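Local coordinates for probable enoyl-CoA hydratase/isomerase (Pseudomonas aeruginosa, PDB 7BOR), which binds coenzyme A and, as a member of the crotonase family, probably acts as a delta(3)-delta(2)-enoyl-CoA isomerase, at residues R124-F129 against G160-G165; G107-L112 against T135-S140; A58-G63 against A97-P102. All blocks are in the same frame, centred on the assembly; numbering follows the deposited sequence.

Interaction 1: residues R124-F129 against G160-G165. With COA (coenzyme A), chain C.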
loop_
_atom_site.group_PDB
_atom_site.type_symbol
_atom_site.label_atom_id
_atom_site.label_comp_id
_atom_site.label_asym_id
_atom_site.label_seq_id
_atom_site.Cartn_x
_atom_site.Cartn_y
_atom_site.Cartn_z
ATOM N N ARG A 124 4.089 -1.355 -12.919
ATOM C CA ARG A 124 3.879 0.063 -13.240
ATOM C C ARG A 124 3.394 0.792 -11.995
ATOM O O ARG A 124 2.220 0.690 -11.647
ATOM C CB ARG A 124 2.832 0.246 -14.324
ATOM C CG ARG A 124 3.257 -0.147 -15.691
ATOM C CD ARG A 124 2.109 -0.768 -16.510
ATOM N NE ARG A 124 2.616 -1.114 -17.834
ATOM C CZ ARG A 124 2.193 -0.585 -18.981
ATOM N NH1 ARG A 124 1.173 0.278 -19.012
ATOM N NH2 ARG A 124 2.774 -0.954 -20.120
ATOM N N LEU A 125 4.257 1.570 -11.370
ATOM C CA LEU A 125 3.933 2.228 -10.120
ATOM C C LEU A 125 3.692 3.703 -10.377
ATOM O O LEU A 125 4.496 4.347 -11.067
ATOM C CB LEU A 125 5.065 2.066 -9.114
ATOM C CG LEU A 125 5.354 0.663 -8.596
ATOM C CD1 LEU A 125 6.305 -0.039 -9.627
ATOM C CD2 LEU A 125 5.911 0.623 -7.179
ATOM N N LYS A 126 2.610 4.261 -9.817
ATOM C CA LYS A 126 2.580 5.717 -9.772
ATOM C C LYS A 126 1.666 6.272 -8.684
ATOM O O LYS A 126 0.785 5.590 -8.167
ATOM C CB LYS A 126 2.200 6.329 -11.116
ATOM C CG LYS A 126 0.806 6.269 -11.563
ATOM C CD LYS A 126 0.658 7.160 -12.807
ATOM C CE LYS A 126 -0.768 7.124 -13.296
ATOM N NZ LYS A 126 -0.962 6.621 -14.703
ATOM N N MET A 127 1.854 7.564 -8.416
ATOM C CA MET A 127 1.081 8.290 -7.393
ATOM C C MET A 127 0.404 9.436 -8.130
ATOM O O MET A 127 0.982 10.526 -8.287
ATOM C CB MET A 127 1.985 8.746 -6.257
ATOM C CG MET A 127 2.356 7.552 -5.397
ATOM S SD MET A 127 3.751 7.780 -4.275
ATOM C CE MET A 127 5.052 7.821 -5.532
ATOM N N PRO A 128 -0.767 9.191 -8.714
ATOM C CA PRO A 128 -1.327 10.153 -9.661
ATOM C C PRO A 128 -2.153 11.233 -8.951
ATOM O O PRO A 128 -3.019 11.849 -9.587
ATOM C CB PRO A 128 -2.180 9.264 -10.581
ATOM C CG PRO A 128 -2.693 8.214 -9.703
ATOM C CD PRO A 128 -1.563 7.960 -8.657
ATOM N N PHE A 129 -1.871 11.470 -7.649
ATOM C CA PHE A 129 -2.772 12.294 -6.842
ATOM C C PHE A 129 -2.965 13.652 -7.480
ATOM O O PHE A 129 -4.091 14.072 -7.751
ATOM C CB PHE A 129 -2.212 12.431 -5.445
ATOM C CG PHE A 129 -2.014 11.122 -4.754
ATOM C CD1 PHE A 129 -3.054 10.187 -4.667
ATOM C CD2 PHE A 129 -0.766 10.795 -4.217
ATOM C CE1 PHE A 129 -2.863 8.959 -4.052
ATOM C CE2 PHE A 129 -0.576 9.559 -3.571
ATOM C CZ PHE A 129 -1.636 8.629 -3.516
ATOM N N GLY A 160 3.573 13.296 -10.479
ATOM C CA GLY A 160 2.856 12.046 -10.685
ATOM C C GLY A 160 3.526 11.127 -11.687
ATOM O O GLY A 160 2.858 10.275 -12.288
ATOM N N GLN A 161 4.853 11.241 -11.830
ATOM C CA GLN A 161 5.604 10.423 -12.785
ATOM C C GLN A 161 5.512 8.950 -12.425
ATOM O O GLN A 161 5.746 8.565 -11.281
ATOM C CB GLN A 161 7.068 10.884 -12.795
ATOM C CG GLN A 161 8.022 10.056 -13.664
ATOM C CD GLN A 161 7.706 10.153 -15.126
ATOM O OE1 GLN A 161 7.668 11.241 -15.718
ATOM N NE2 GLN A 161 7.457 9.020 -15.720
ATOM N N ASP A 162 5.170 8.109 -13.392
ATOM C CA ASP A 162 5.184 6.693 -13.066
ATOM C C ASP A 162 6.581 6.116 -13.260
ATOM O O ASP A 162 7.493 6.748 -13.806
ATOM C CB ASP A 162 4.167 5.873 -13.870
ATOM C CG ASP A 162 4.139 6.227 -15.309
ATOM O OD1 ASP A 162 5.232 6.244 -15.883
ATOM O OD2 ASP A 162 3.018 6.478 -15.846
ATOM N N PHE A 163 6.753 4.926 -12.721
ATOM C CA PHE A 163 8.054 4.308 -12.684
ATOM C C PHE A 163 7.874 2.811 -12.670
ATOM O O PHE A 163 6.800 2.301 -12.346
ATOM C CB PHE A 163 8.882 4.784 -11.502
ATOM C CG PHE A 163 8.252 4.628 -10.154
ATOM C CD1 PHE A 163 7.330 5.571 -9.660
ATOM C CD2 PHE A 163 8.654 3.615 -9.299
ATOM C CE1 PHE A 163 6.817 5.455 -8.369
ATOM C CE2 PHE A 163 8.154 3.532 -7.988
ATOM C CZ PHE A 163 7.238 4.439 -7.539
ATOM N N SER A 164 8.898 2.125 -13.139
ATOM C CA SER A 164 8.849 0.680 -13.290
ATOM C C SER A 164 9.276 0.018 -11.993
ATOM O O SER A 164 9.926 0.627 -11.133
ATOM C CB SER A 164 9.804 0.201 -14.390
ATOM O OG SER A 164 11.184 0.447 -13.976
ATOM N N GLY A 165 8.939 -1.266 -11.870
ATOM C CA GLY A 165 9.443 -2.043 -10.749
ATOM C C GLY A 165 10.962 -2.038 -10.671
ATOM O O GLY A 165 11.543 -2.022 -9.580
HETATM N N1A COA C . -11.540 2.988 -9.722
HETATM C C2A COA C . -12.689 2.601 -10.343
HETATM N N3A COA C . -12.664 1.832 -11.474
HETATM C C4A COA C . -11.457 1.462 -11.931
HETATM C C5A COA C . -10.306 1.829 -11.329
HETATM C C6A COA C . -10.356 2.617 -10.198
HETATM N N6A COA C . -9.215 3.099 -9.406
HETATM N N7A COA C . -9.254 1.314 -12.023
HETATM C C8A COA C . -9.737 0.619 -13.076
HETATM N N9A COA C . -11.055 0.751 -12.983
HETATM C C1B COA C . -11.898 0.050 -13.974
HETATM C C2B COA C . -12.104 0.850 -15.363
HETATM O O2B COA C . -13.050 1.964 -15.113
HETATM C C3B COA C . -12.548 -0.121 -16.109
HETATM O O3B COA C . -13.970 -0.422 -15.791
HETATM P P3B COA C . -14.959 -1.164 -16.843
HETATM O O7A COA C . -14.250 -2.291 -17.567
HETATM O O8A COA C . -15.430 -0.117 -17.816
HETATM O O9A COA C . -16.088 -1.750 -16.048
HETATM C C4B COA C . -11.773 -1.402 -15.711
HETATM O O4B COA C . -11.420 -1.148 -14.231
HETATM C C5B COA C . -10.593 -1.634 -16.454
HETATM O O5B COA C . -9.752 -0.567 -16.150
HETATM P P1A COA C . -8.907 0.135 -17.359
HETATM O O1A COA C . -8.426 1.520 -16.978
HETATM O O2A COA C . -9.672 0.228 -18.660
HETATM O O3A COA C . -7.646 -0.898 -17.605
HETATM P P2A COA C . -6.227 -0.243 -18.135
HETATM O O4A COA C . -5.295 -1.406 -18.460
HETATM O O5A COA C . -6.607 0.623 -19.298
HETATM O O6A COA C . -5.576 0.781 -16.999
HETATM C CBP COA C . -4.703 1.470 -14.875
HETATM C CCP COA C . -4.979 0.237 -15.810
HETATM C CDP COA C . -4.485 0.967 -13.403
HETATM C CEP COA C . -3.445 2.239 -15.350
HETATM C CAP COA C . -5.979 2.355 -15.055
HETATM O OAP COA C . -7.083 1.548 -14.776
HETATM C C9P COA C . -6.028 3.542 -14.094
HETATM O O9P COA C . -5.348 4.514 -14.243
HETATM N N8P COA C . -6.998 3.415 -12.985
HETATM C C7P COA C . -7.155 4.464 -11.974
HETATM C C6P COA C . -5.821 4.709 -11.208
HETATM C C5P COA C . -6.143 5.818 -10.155
HETATM O O5P COA C . -6.272 6.954 -10.452
HETATM N N4P COA C . -6.273 5.404 -8.770
HETATM C C3P COA C . -6.620 6.381 -7.768
HETATM C C2P COA C . -5.410 7.186 -7.371
HETATM S S1P COA C . -6.048 8.308 -6.105
HETATM O O HOH W 1 4.308 8.855 -9.177
#
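Leu125 and Phe163 form a hydrogen-bonded antiparallel pair in the small three-stranded sheet of this crotonase-like fold, where strand 163-164 flanks strand 124-126. Leu125 N gives a nearly straight bond to Phe163 O at 2.8 Å. Phe163 N returns one to Leu125 O at 2.9 Å. Both side chains leave the same face of the sheet. Phe163 CG lies between its backbone N and carbonyl carbon (chi1 55°), and the ring lies against Leu125. Leu125 CB sits over one ring face, 3.6 Å from the Phe163 ring centroid, toward the rim. Met127 CE comes to the ring edge, 4.1 Å from Phe163 CE1. Beyond the paired residues a water bridges the two backbones. It accepts from Met127 N at 2.9 Å and donates to Gln161 O at 2.6 Å. Lys126 and Asp162 run side by side, with CB to CB at 3.4 Å. Farther along, Pro128 and Phe129 touch the coenzyme A arm, the Phe129 ring edge facing S1P. Lys126 NZ stays 4.1 Å from Asp162 OD2, beyond a salt bridge, so any attraction between these charges would be longer-range, and the direct hydrogen bonds across the contact are backbone ones.

Interaction 2: residues G107-L112 against T135-S140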
loop_
_atom_site.group_PDB
_atom_site.type_symbol
_atom_site.label_atom_id
_atom_site.label_comp_id
_atom_site.label_asym_id
_atom_site.label_seq_id
_atom_site.Cartn_x
_atom_site.Cartn_y
_atom_site.Cartn_z
ATOM N N GLY A 107 -1.787 2.027 -3.977
ATOM C CA GLY A 107 -1.070 0.820 -4.425
ATOM C C GLY A 107 0.435 0.952 -4.257
ATOM O O GLY A 107 1.126 -0.012 -3.898
ATOM N N THR A 108 0.956 2.161 -4.468
ATOM C CA THR A 108 2.360 2.443 -4.205
ATOM C C THR A 108 2.577 2.870 -2.769
ATOM O O THR A 108 3.490 2.364 -2.110
ATOM C CB THR A 108 2.863 3.515 -5.168
ATOM O OG1 THR A 108 2.940 2.939 -6.474
ATOM C CG2 THR A 108 4.237 4.059 -4.751
ATOM N N THR A 109 1.741 3.782 -2.234
ATOM C CA THR A 109 2.099 4.301 -0.928
ATOM C C THR A 109 2.020 3.229 0.156
ATOM O O THR A 109 2.696 3.350 1.171
ATOM C CB THR A 109 1.231 5.533 -0.530
ATOM O OG1 THR A 109 -0.137 5.163 -0.451
ATOM C CG2 THR A 109 1.417 6.642 -1.519
ATOM N N LEU A 110 1.170 2.209 0.014
ATOM C CA LEU A 110 1.101 1.245 1.104
ATOM C C LEU A 110 2.393 0.457 1.204
ATOM O O LEU A 110 2.768 -0.022 2.296
ATOM C CB LEU A 110 -0.076 0.317 0.925
ATOM C CG LEU A 110 -0.039 -0.754 -0.165
ATOM C CD1 LEU A 110 0.650 -2.041 0.393
ATOM C CD2 LEU A 110 -1.450 -1.015 -0.696
ATOM N N LEU A 111 3.103 0.340 0.076
ATOM C CA LEU A 111 4.408 -0.312 0.048
ATOM C C LEU A 111 5.401 0.395 0.950
ATOM O O LEU A 111 6.366 -0.225 1.415
ATOM C CB LEU A 111 4.922 -0.313 -1.397
ATOM C CG LEU A 111 4.026 -0.883 -2.505
ATOM C CD1 LEU A 111 4.662 -0.804 -3.865
ATOM C CD2 LEU A 111 3.655 -2.310 -2.127
ATOM N N LEU A 112 5.195 1.690 1.191
ATOM C CA LEU A 112 6.070 2.406 2.118
ATOM C C LEU A 112 5.910 1.947 3.567
ATOM O O LEU A 112 6.748 2.305 4.391
ATOM C CB LEU A 112 5.812 3.920 2.020
ATOM C CG LEU A 112 5.953 4.448 0.609
ATOM C CD1 LEU A 112 5.500 5.898 0.544
ATOM C CD2 LEU A 112 7.436 4.345 0.087
ATOM N N THR A 135 -3.786 15.263 -3.467
ATOM C CA THR A 135 -2.507 15.554 -2.832
ATOM C C THR A 135 -1.973 14.259 -2.207
ATOM O O THR A 135 -2.677 13.239 -2.170
ATOM C CB THR A 135 -2.671 16.659 -1.778
ATOM O OG1 THR A 135 -3.848 16.392 -1.010
ATOM C CG2 THR A 135 -2.775 18.020 -2.419
ATOM N N PRO A 136 -0.734 14.252 -1.702
ATOM C CA PRO A 136 -0.157 13.002 -1.200
ATOM C C PRO A 136 -0.901 12.444 0.002
ATOM O O PRO A 136 -1.465 13.175 0.824
ATOM C CB PRO A 136 1.283 13.376 -0.813
ATOM C CG PRO A 136 1.554 14.670 -1.539
ATOM C CD PRO A 136 0.202 15.370 -1.644
ATOM N N GLU A 137 -0.788 11.126 0.156
ATOM C CA GLU A 137 -1.543 10.359 1.140
ATOM C C GLU A 137 -0.627 9.284 1.721
ATOM O O GLU A 137 0.510 9.069 1.243
ATOM C CB GLU A 137 -2.832 9.887 0.435
ATOM C CG GLU A 137 -3.297 8.560 0.701
ATOM C CD GLU A 137 -2.564 7.532 -0.083
ATOM O OE1 GLU A 137 -1.371 7.744 -0.402
ATOM O OE2 GLU A 137 -3.198 6.489 -0.327
ATOM N N PHE A 138 -1.094 8.699 2.840
ATOM C CA PHE A 138 -0.430 7.615 3.584
ATOM C C PHE A 138 1.009 7.987 4.028
ATOM O O PHE A 138 1.878 7.123 4.212
ATOM C CB PHE A 138 -0.472 6.323 2.753
ATOM C CG PHE A 138 -0.615 5.036 3.572
ATOM C CD1 PHE A 138 -0.421 5.026 4.941
ATOM C CD2 PHE A 138 -0.927 3.851 2.951
ATOM C CE1 PHE A 138 -0.533 3.871 5.649
ATOM C CE2 PHE A 138 -1.047 2.697 3.672
ATOM C CZ PHE A 138 -0.839 2.692 4.982
ATOM N N GLY A 139 1.261 9.258 4.303
ATOM C CA GLY A 139 2.559 9.675 4.784
ATOM C C GLY A 139 3.659 9.799 3.737
ATOM O O GLY A 139 4.816 10.095 4.081
ATOM N N SER A 140 3.315 9.631 2.468
ATOM C CA SER A 140 4.283 9.708 1.389
ATOM C C SER A 140 4.908 11.082 1.288
ATOM O O SER A 140 6.018 11.192 0.778
ATOM C CB SER A 140 3.602 9.355 0.085
ATOM O OG SER A 140 2.534 10.240 -0.227
#
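Thr109 reaches across to Glu137, and the two side chains cross at a slant. Thr109 OG1 lies between its backbone N and carbonyl carbon (chi1 62°), directed at the carboxylate. It donates to Glu137 OE1 at 2.9 Å, on the syn side of that oxygen and 28° out of the carboxylate plane. Thr109 CG2 also closes on Glu137 OE1, at 3.2 Å, so hydroxyl and methyl both border one oxygen. The same hydroxyl lies at the edge of the Phe138 ring, near its plane, with OG1 3.7 Å from Phe138 CD2. Glu137 to Ser140 form a type I' turn that leads into helix 140-148, while Thr109 belongs to the short helix 106-109. Within the turn, Glu137 O accepts from both Ser140 N and Ser140 OG, the hydroxyl bond being 2.8 Å and on a carbonyl lone pair. The OG bond holds the Ser140 hydroxyl; Ser140 CB meets Thr109 CG2 at 3.8 Å. Leu112, in the 3-10 segment that follows, brings CD1 to 4.0 Å from Ser140 CB. Phe138 CE2 leans on Leu110, 3.6 Å from its CA. His113 stacks on the Phe138 ring, and Met85 and Leu88 also touch it. The side chain of Glu137 lies about 7 Å from the bound coenzyme A.

Interaction 3: residues A58-G63 against A97-P102; sequences ACFTSG and AAVNGP. With COA (coenzyme A), chain C.
Phe60 packs against Val99 in the tight, buried part of this contact. Val99 CG2 stands over the centre of the Phe60 ring, 3.8 Å from the centroid and 7° off the normal. Val99 CG1 fills in beside it, 3.6 Å from Phe60 CB. Phe60 CG is anti to its backbone N (chi1 -172°). Cys59 SG also packs closely, 3.6 Å from Pro102 CG, and the proline ring in turn borders coenzyme A CDP. Pro102 O accepts from two successive amides: Phe60 N at 3.1 Å, and Thr61 N in a weak bond. In this crotonase-like fold, the loop after strand 50-54 thus lies against the exit of strand 95-99 and runs on to the ligand. There Ser62 O accepts a 2.7 Å hydrogen bond from coenzyme A N4P. Thr61 OG1 closes an ST turn by accepting from Gly63 N and also bonds to Asn25 O. Gly101 has positive phi and no side chain, which lets its CA meet Ala58 O at 3.3 Å in a CA-H...O contact. Elsewhere packing is looser. Ala58 itself is exposed, its CB pointing away, and Phe60 CZ stays 4.4 Å from Ala97 CB. Asn100 OD1, at an end that leads away, accepts from Gly181 N.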
loop_
_atom_site.group_PDB
_atom_site.type_symbol
_atom_site.label_atom_id
_atom_site.label_comp_id
_atom_site.label_asym_id
_atom_site.label_seq_id
_atom_site.Cartn_x
_atom_site.Cartn_y
_atom_site.Cartn_z
ATOM N N ALA A 58 -0.679 -10.793 -12.216
ATOM C CA ALA A 58 -0.766 -9.763 -13.239
ATOM C C ALA A 58 -1.047 -8.353 -12.732
ATOM O O ALA A 58 -0.831 -7.395 -13.480
ATOM C CB ALA A 58 -1.877 -10.114 -14.235
ATOM N N CYS A 59 -1.564 -8.192 -11.528
ATOM C CA CYS A 59 -2.064 -6.874 -11.136
ATOM C C CYS A 59 -1.952 -6.741 -9.633
ATOM O O CYS A 59 -2.273 -7.676 -8.903
ATOM C CB CYS A 59 -3.531 -6.649 -11.596
ATOM S SG CYS A 59 -4.239 -4.962 -11.207
ATOM N N PHE A 60 -1.463 -5.592 -9.167
ATOM C CA PHE A 60 -1.455 -5.372 -7.724
ATOM C C PHE A 60 -2.741 -4.603 -7.321
ATOM O O PHE A 60 -3.723 -5.233 -6.910
ATOM C CB PHE A 60 -0.164 -4.663 -7.297
ATOM C CG PHE A 60 0.020 -4.575 -5.798
ATOM C CD1 PHE A 60 0.154 -5.716 -5.016
ATOM C CD2 PHE A 60 0.073 -3.334 -5.155
ATOM C CE1 PHE A 60 0.317 -5.605 -3.630
ATOM C CE2 PHE A 60 0.245 -3.231 -3.772
ATOM C CZ PHE A 60 0.366 -4.357 -3.007
ATOM N N THR A 61 -2.798 -3.276 -7.501
ATOM C CA THR A 61 -4.076 -2.555 -7.361
ATOM C C THR A 61 -3.992 -1.203 -8.057
ATOM O O THR A 61 -2.972 -0.517 -7.965
ATOM C CB THR A 61 -4.455 -2.347 -5.880
ATOM O OG1 THR A 61 -5.682 -1.591 -5.761
ATOM C CG2 THR A 61 -3.370 -1.574 -5.148
ATOM N N SER A 62 -5.068 -0.812 -8.726
ATOM C CA SER A 62 -5.142 0.533 -9.298
ATOM C C SER A 62 -5.475 1.583 -8.245
ATOM O O SER A 62 -5.677 2.757 -8.584
ATOM C CB SER A 62 -6.152 0.583 -10.463
ATOM O OG SER A 62 -7.432 0.042 -10.142
ATOM N N GLY A 63 -5.478 1.204 -6.969
ATOM C CA GLY A 63 -5.694 2.163 -5.919
ATOM C C GLY A 63 -7.171 2.269 -5.600
ATOM O O GLY A 63 -8.009 1.421 -5.978
ATOM N N ALA A 97 4.949 -7.278 0.623
ATOM C CA ALA A 97 4.196 -7.052 -0.597
ATOM C C ALA A 97 4.827 -7.780 -1.772
ATOM O O ALA A 97 6.046 -7.850 -1.890
ATOM C CB ALA A 97 4.121 -5.565 -0.957
ATOM N N ALA A 98 3.962 -8.268 -2.665
ATOM C CA ALA A 98 4.327 -8.958 -3.904
ATOM C C ALA A 98 3.528 -8.317 -5.025
ATOM O O ALA A 98 2.314 -8.531 -5.137
ATOM C CB ALA A 98 4.018 -10.445 -3.830
ATOM N N VAL A 99 4.206 -7.571 -5.875
ATOM C CA VAL A 99 3.563 -6.601 -6.743
ATOM C C VAL A 99 3.812 -6.985 -8.182
ATOM O O VAL A 99 4.966 -7.098 -8.600
ATOM C CB VAL A 99 4.083 -5.170 -6.472
ATOM C CG1 VAL A 99 3.380 -4.166 -7.400
ATOM C CG2 VAL A 99 3.916 -4.796 -4.986
ATOM N N ASN A 100 2.736 -7.096 -8.955
ATOM C CA ASN A 100 2.799 -7.226 -10.402
ATOM C C ASN A 100 1.871 -6.187 -11.033
ATOM O O ASN A 100 0.865 -5.805 -10.450
ATOM C CB ASN A 100 2.367 -8.641 -10.842
ATOM C CG ASN A 100 3.518 -9.666 -10.781
ATOM O OD1 ASN A 100 4.475 -9.599 -11.553
ATOM N ND2 ASN A 100 3.408 -10.599 -9.879
ATOM N N GLY A 101 2.203 -5.747 -12.223
ATOM C CA GLY A 101 1.311 -4.897 -12.962
ATOM C C GLY A 101 1.172 -3.526 -12.324
ATOM O O GLY A 101 2.144 -2.962 -11.839
ATOM N N PRO A 102 -0.018 -2.936 -12.373
ATOM C CA PRO A 102 -0.184 -1.593 -11.790
ATOM C C PRO A 102 -0.213 -1.642 -10.280
ATOM O O PRO A 102 -0.726 -2.580 -9.665
ATOM C CB PRO A 102 -1.508 -1.099 -12.370
ATOM C CG PRO A 102 -2.259 -2.331 -12.730
ATOM C CD PRO A 102 -1.214 -3.374 -13.121
HETATM N N1A COA C . -11.540 2.988 -9.722
HETATM C C2A COA C . -12.689 2.601 -10.343
HETATM N N3A COA C . -12.664 1.832 -11.474
HETATM C C4A COA C . -11.457 1.462 -11.931
HETATM C C5A COA C . -10.306 1.829 -11.329
HETATM C C6A COA C . -10.356 2.617 -10.198
HETATM N N6A COA C . -9.215 3.099 -9.406
HETATM N N7A COA C . -9.254 1.314 -12.023
HETATM C C8A COA C . -9.737 0.619 -13.076
HETATM N N9A COA C . -11.055 0.751 -12.983
HETATM C C1B COA C . -11.898 0.050 -13.974
HETATM C C2B COA C . -12.104 0.850 -15.363
HETATM O O2B COA C . -13.050 1.964 -15.113
HETATM C C3B COA C . -12.548 -0.121 -16.109
HETATM O O3B COA C . -13.970 -0.422 -15.791
HETATM P P3B COA C . -14.959 -1.164 -16.843
HETATM O O7A COA C . -14.250 -2.291 -17.567
HETATM O O8A COA C . -15.430 -0.117 -17.816
HETATM O O9A COA C . -16.088 -1.750 -16.048
HETATM C C4B COA C . -11.773 -1.402 -15.711
HETATM O O4B COA C . -11.420 -1.148 -14.231
HETATM C C5B COA C . -10.593 -1.634 -16.454
HETATM O O5B COA C . -9.752 -0.567 -16.150
HETATM P P1A COA C . -8.907 0.135 -17.359
HETATM O O1A COA C . -8.426 1.520 -16.978
HETATM O O2A COA C . -9.672 0.228 -18.660
HETATM O O3A COA C . -7.646 -0.898 -17.605
HETATM P P2A COA C . -6.227 -0.243 -18.135
HETATM O O4A COA C . -5.295 -1.406 -18.460
HETATM O O5A COA C . -6.607 0.623 -19.298
HETATM O O6A COA C . -5.576 0.781 -16.999
HETATM C CBP COA C . -4.703 1.470 -14.875
HETATM C CCP COA C . -4.979 0.237 -15.810
HETATM C CDP COA C . -4.485 0.967 -13.403
HETATM C CEP COA C . -3.445 2.239 -15.350
HETATM C CAP COA C . -5.979 2.355 -15.055
HETATM O OAP COA C . -7.083 1.548 -14.776
HETATM C C9P COA C . -6.028 3.542 -14.094
HETATM O O9P COA C . -5.348 4.514 -14.243
HETATM N N8P COA C . -6.998 3.415 -12.985
HETATM C C7P COA C . -7.155 4.464 -11.974
HETATM C C6P COA C . -5.821 4.709 -11.208
HETATM C C5P COA C . -6.143 5.818 -10.155
HETATM O O5P COA C . -6.272 6.954 -10.452
HETATM N N4P COA C . -6.273 5.404 -8.770
HETATM C C3P COA C . -6.620 6.381 -7.768
HETATM C C2P COA C . -5.410 7.186 -7.371
HETATM S S1P COA C . -6.048 8.308 -6.105
#

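In the fold
Interactions 2 and 3 are buried contacts, whereas interaction 1 is only partly buried, with Arg124 and Asp162 exposed. Interaction 1 pairs strands of the small sheet by backbone bonds. Interaction 3 joins a loop to the end of a strand in the large sheet, and interaction 2 joins a short helix to a turn through a buried hydroxyl-carboxylate bond. Segment 107-112 touches both other contacts: Leu111 CD2 packs on Ala97 and Val99, and Thr108 OG1 on Leu125. Gly101 O and Arg124 N probably bond, linking interactions 3 and 1. Both of these touch coenzyme A, and Phe129 packs on Glu137 of interaction 2.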